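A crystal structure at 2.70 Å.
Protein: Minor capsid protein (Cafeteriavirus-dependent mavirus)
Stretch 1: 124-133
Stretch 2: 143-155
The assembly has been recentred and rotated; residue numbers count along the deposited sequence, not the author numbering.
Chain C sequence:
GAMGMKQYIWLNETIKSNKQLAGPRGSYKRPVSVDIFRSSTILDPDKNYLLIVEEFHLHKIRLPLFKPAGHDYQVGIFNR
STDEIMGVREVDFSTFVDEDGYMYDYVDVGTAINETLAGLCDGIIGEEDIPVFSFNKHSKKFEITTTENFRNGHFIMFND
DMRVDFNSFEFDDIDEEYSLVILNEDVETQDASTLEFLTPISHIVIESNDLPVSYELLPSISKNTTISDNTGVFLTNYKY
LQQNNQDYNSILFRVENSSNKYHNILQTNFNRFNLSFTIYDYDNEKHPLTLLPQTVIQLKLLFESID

Stretch 1 (124-133) IIGEEDIPVF
Stretch 2, residues 143-155: EITTTENFRNGHF

How do the two backbones run against each other? Stretch 1 is loop or turn until V132, where a strand begins and runs on through F133 (phi/psi -113/112 and -88/134); stretch 2 starts in strand at E143 to T145, leaves it at T146 (-150/153) and T147 (-91/162), forms a helix from E148 to G153, and returns to strand at H154 and F155. The two strands pair antiparallel. V132 faces T145 as the hydrogen-bonded pair, CA to CA 5.1 Å, with V132 N to T145 O at 3.0 Å and T145 N to V132 O at 2.9 Å; N-H...O angles of 168° and 172° make both bonds nearly straight. F133 and I144 form the next, non-hydrogen-bonded pair, their CA atoms 4.7 Å apart. Beyond the ladder, P131 lies beside T146, CA to CA 5.1 Å, and D129 comes to 5.7 Å from F150 by the same measure.

Which side chains line the two faces of this short ladder? V132 (chi1 t) and T145 (chi1 m) share one face, with V132 CB and T145 CB 4.3 Å apart. F133 and I144 share the other, where F133 CD2 packs on I144 CG1 at 3.7 Å. F133 has chi1 -169° and chi2 -90°; I144 is m, t. Backbone carbonyls also receive CA-H...O contacts, from I144 CA to V132 O at 3.5 Å and from F133 CA to E143 O at 3.6 Å.

What does D129 find at the start of the helix? Its backbone (-103/9) belongs to a turn in which D129 N bonds to G126 O at 3.2 Å. CA-to-CB points sideways, but with chi1 -61° and chi2 -8° the carboxylate comes nearer the other stretch. There T147 OG1 gives a weak hydrogen bond to D129 OD1 at 3.2 Å, and N149 ND2 gives another weak one to D129 OD2 at 2.8 Å, its angle only 129°. T147 (chi1 p) occupies the N-cap position: its OG1 also accepts a weak capping bond from F150 N at 3.5 Å, so one hydroxyl serves both the helix end and the aspartate. N149 has chi1 t and chi2 31°.

How is the apolar part of the contact closed? F150, on the helix, has its CA-to-CB bond toward stretch 1; chi1 is -179° and chi2 -88°. P131, its ring C-gamma endo, sets CB over one face of the phenyl ring, while P131 CD reaches F150 CE2 at 3.7 Å. I125 (m, t; phi/psi -118/145) approaches the edge of that ring, I125 CD1 to F150 CE2 being 3.7 Å. The same methyl sits over the face of the H154 imidazole, with I125 CD1 4.1 Å from the centroid of the H154 ring and 6° off its normal, a CH-pi contact. H154 holds chi1 -50° and chi2 87°. One isoleucine methyl thus bridges two aromatic rings, meeting one at its edge and the other face-on.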

# COMPACT_ATOMS: atom_id res chain seq x y z
N ILE C 124 -46.82 -15.80 -12.58
CA ILE C 124 -46.46 -17.20 -12.26
C ILE C 124 -46.23 -17.47 -10.76
O ILE C 124 -46.58 -18.56 -10.28
CB ILE C 124 -45.21 -17.68 -13.05
CG1 ILE C 124 -45.21 -17.17 -14.50
CG2 ILE C 124 -45.16 -19.21 -13.05
CD1 ILE C 124 -43.92 -17.43 -15.26
N ILE C 125 -45.67 -16.51 -10.03
CA ILE C 125 -45.30 -16.70 -8.61
C ILE C 125 -46.08 -15.74 -7.70
O ILE C 125 -46.37 -14.60 -8.08
CB ILE C 125 -43.77 -16.55 -8.41
CG1 ILE C 125 -43.05 -17.65 -9.20
CG2 ILE C 125 -43.38 -16.60 -6.93
CD1 ILE C 125 -41.54 -17.60 -9.16
N GLY C 126 -46.41 -16.21 -6.50
CA GLY C 126 -47.15 -15.43 -5.50
C GLY C 126 -46.33 -14.29 -4.94
O GLY C 126 -45.11 -14.40 -4.82
N GLU C 127 -47.00 -13.20 -4.57
CA GLU C 127 -46.35 -11.92 -4.28
C GLU C 127 -45.33 -11.94 -3.13
O GLU C 127 -44.31 -11.25 -3.20
CB GLU C 127 -47.41 -10.84 -4.03
CG GLU C 127 -48.23 -10.52 -5.27
CD GLU C 127 -49.30 -9.47 -5.05
OE1 GLU C 127 -49.19 -8.68 -4.09
OE2 GLU C 127 -50.26 -9.43 -5.85
N GLU C 128 -45.60 -12.74 -2.10
CA GLU C 128 -44.71 -12.84 -0.93
C GLU C 128 -43.35 -13.51 -1.21
O GLU C 128 -42.38 -13.26 -0.49
CB GLU C 128 -45.40 -13.58 0.21
CG GLU C 128 -46.54 -12.80 0.85
CD GLU C 128 -47.25 -13.56 1.96
OE1 GLU C 128 -46.96 -14.75 2.17
OE2 GLU C 128 -48.12 -12.95 2.62
N ASP C 129 -43.30 -14.36 -2.24
CA ASP C 129 -42.10 -15.12 -2.59
C ASP C 129 -41.32 -14.57 -3.80
O ASP C 129 -40.38 -15.22 -4.27
CB ASP C 129 -42.48 -16.59 -2.83
CG ASP C 129 -43.09 -17.26 -1.60
OD1 ASP C 129 -43.08 -16.66 -0.51
OD2 ASP C 129 -43.58 -18.40 -1.74
N ILE C 130 -41.70 -13.39 -4.28
CA ILE C 130 -40.99 -12.74 -5.39
C ILE C 130 -39.60 -12.30 -4.90
O ILE C 130 -39.51 -11.60 -3.88
CB ILE C 130 -41.79 -11.53 -5.97
CG1 ILE C 130 -43.11 -12.03 -6.58
CG2 ILE C 130 -40.96 -10.77 -7.00
CD1 ILE C 130 -44.00 -10.97 -7.20
N PRO C 131 -38.52 -12.71 -5.60
CA PRO C 131 -37.17 -12.35 -5.17
C PRO C 131 -36.80 -10.88 -5.45
O PRO C 131 -37.28 -10.30 -6.43
CB PRO C 131 -36.27 -13.30 -5.97
CG PRO C 131 -37.06 -13.64 -7.18
CD PRO C 131 -38.50 -13.60 -6.78
N VAL C 132 -35.97 -10.31 -4.58
CA VAL C 132 -35.51 -8.91 -4.71
C VAL C 132 -34.01 -8.84 -5.03
O VAL C 132 -33.18 -9.18 -4.19
CB VAL C 132 -35.79 -8.09 -3.42
CG1 VAL C 132 -35.36 -6.64 -3.58
CG2 VAL C 132 -37.27 -8.16 -3.05
N PHE C 133 -33.69 -8.39 -6.24
CA PHE C 133 -32.32 -8.06 -6.62
C PHE C 133 -32.06 -6.60 -6.23
O PHE C 133 -32.90 -5.74 -6.49
CB PHE C 133 -32.14 -8.26 -8.13
CG PHE C 133 -30.70 -8.20 -8.59
CD1 PHE C 133 -30.12 -7.00 -8.96
CD2 PHE C 133 -29.93 -9.35 -8.66
CE1 PHE C 133 -28.80 -6.94 -9.39
CE2 PHE C 133 -28.61 -9.30 -9.08
CZ PHE C 133 -28.04 -8.09 -9.45
N GLU C 143 -26.94 -7.92 -3.99
CA GLU C 143 -27.56 -8.93 -3.13
C GLU C 143 -28.86 -9.44 -3.72
O GLU C 143 -29.58 -8.70 -4.39
CB GLU C 143 -27.85 -8.34 -1.75
CG GLU C 143 -26.63 -7.81 -1.01
CD GLU C 143 -26.98 -7.31 0.37
OE1 GLU C 143 -27.94 -6.53 0.51
OE2 GLU C 143 -26.27 -7.68 1.33
N ILE C 144 -29.16 -10.71 -3.46
CA ILE C 144 -30.45 -11.32 -3.81
C ILE C 144 -31.11 -11.76 -2.51
O ILE C 144 -30.53 -12.53 -1.75
CB ILE C 144 -30.28 -12.53 -4.76
CG1 ILE C 144 -29.77 -12.06 -6.13
CG2 ILE C 144 -31.60 -13.28 -4.96
CD1 ILE C 144 -29.08 -13.14 -6.94
N THR C 145 -32.32 -11.24 -2.27
CA THR C 145 -33.12 -11.59 -1.09
C THR C 145 -34.26 -12.52 -1.51
O THR C 145 -34.92 -12.29 -2.52
CB THR C 145 -33.68 -10.33 -0.41
OG1 THR C 145 -32.59 -9.48 -0.03
CG2 THR C 145 -34.49 -10.69 0.85
N THR C 146 -34.48 -13.56 -0.69
CA THR C 146 -35.40 -14.65 -1.02
C THR C 146 -36.03 -15.27 0.23
O THR C 146 -35.44 -15.23 1.31
CB THR C 146 -34.68 -15.78 -1.80
OG1 THR C 146 -33.37 -15.98 -1.26
CG2 THR C 146 -34.56 -15.44 -3.28
N THR C 147 -37.22 -15.85 0.06
CA THR C 147 -37.87 -16.65 1.10
C THR C 147 -37.49 -18.12 0.94
O THR C 147 -37.02 -18.54 -0.12
CB THR C 147 -39.41 -16.55 1.05
OG1 THR C 147 -39.89 -17.03 -0.22
CG2 THR C 147 -39.87 -15.11 1.25
N GLU C 148 -37.70 -18.89 2.01
CA GLU C 148 -37.36 -20.32 2.02
C GLU C 148 -38.22 -21.15 1.06
O GLU C 148 -37.72 -22.10 0.44
CB GLU C 148 -37.46 -20.89 3.44
CG GLU C 148 -37.12 -22.38 3.55
CD GLU C 148 -36.66 -22.82 4.93
OE1 GLU C 148 -36.92 -22.11 5.93
OE2 GLU C 148 -36.03 -23.89 5.02
N ASN C 149 -39.49 -20.79 0.94
CA ASN C 149 -40.42 -21.46 0.02
C ASN C 149 -40.04 -21.29 -1.46
O ASN C 149 -40.23 -22.21 -2.26
CB ASN C 149 -41.85 -20.95 0.28
CG ASN C 149 -42.91 -21.72 -0.50
OD1 ASN C 149 -42.76 -22.91 -0.77
ND2 ASN C 149 -43.99 -21.04 -0.85
N PHE C 150 -39.50 -20.12 -1.82
CA PHE C 150 -39.00 -19.85 -3.17
C PHE C 150 -37.80 -20.74 -3.52
O PHE C 150 -37.74 -21.31 -4.60
CB PHE C 150 -38.62 -18.38 -3.35
CG PHE C 150 -38.12 -18.04 -4.74
CD1 PHE C 150 -36.77 -18.16 -5.05
CD2 PHE C 150 -38.99 -17.62 -5.73
CE1 PHE C 150 -36.30 -17.87 -6.33
CE2 PHE C 150 -38.53 -17.32 -7.01
CZ PHE C 150 -37.18 -17.45 -7.31
N ARG C 151 -36.85 -20.83 -2.59
CA ARG C 151 -35.62 -21.61 -2.78
C ARG C 151 -35.88 -23.11 -2.95
O ARG C 151 -35.15 -23.78 -3.70
CB ARG C 151 -34.66 -21.39 -1.62
CG ARG C 151 -33.92 -20.06 -1.67
CD ARG C 151 -33.16 -19.80 -0.38
NE ARG C 151 -33.96 -19.07 0.61
CZ ARG C 151 -33.73 -19.06 1.93
NH1 ARG C 151 -32.73 -19.75 2.47
NH2 ARG C 151 -34.53 -18.35 2.72
N ASN C 152 -36.88 -23.63 -2.25
CA ASN C 152 -37.33 -25.02 -2.42
C ASN C 152 -38.00 -25.23 -3.78
O ASN C 152 -37.78 -26.25 -4.44
CB ASN C 152 -38.29 -25.44 -1.30
CG ASN C 152 -37.59 -25.55 0.06
OD1 ASN C 152 -36.53 -26.17 0.17
ND2 ASN C 152 -38.20 -24.98 1.09
N GLY C 153 -38.82 -24.26 -4.19
CA GLY C 153 -39.56 -24.34 -5.45
C GLY C 153 -38.75 -24.04 -6.70
O GLY C 153 -38.67 -24.87 -7.61
N HIS C 154 -38.14 -22.86 -6.75
CA HIS C 154 -37.58 -22.30 -7.98
C HIS C 154 -36.12 -21.84 -7.85
O HIS C 154 -35.57 -21.76 -6.76
CB HIS C 154 -38.43 -21.12 -8.45
CG HIS C 154 -39.90 -21.42 -8.52
ND1 HIS C 154 -40.74 -21.28 -7.44
CD2 HIS C 154 -40.67 -21.84 -9.55
CE1 HIS C 154 -41.97 -21.61 -7.80
NE2 HIS C 154 -41.95 -21.95 -9.08
N PHE C 155 -35.53 -21.53 -9.01
CA PHE C 155 -34.22 -20.89 -9.11
C PHE C 155 -34.34 -19.58 -9.90
O PHE C 155 -35.33 -19.36 -10.60
CB PHE C 155 -33.24 -21.78 -9.87
CG PHE C 155 -32.61 -22.86 -9.04
CD1 PHE C 155 -31.90 -22.54 -7.88
CD2 PHE C 155 -32.66 -24.19 -9.45
CE1 PHE C 155 -31.29 -23.53 -7.13
CE2 PHE C 155 -32.05 -25.18 -8.70
CZ PHE C 155 -31.37 -24.85 -7.54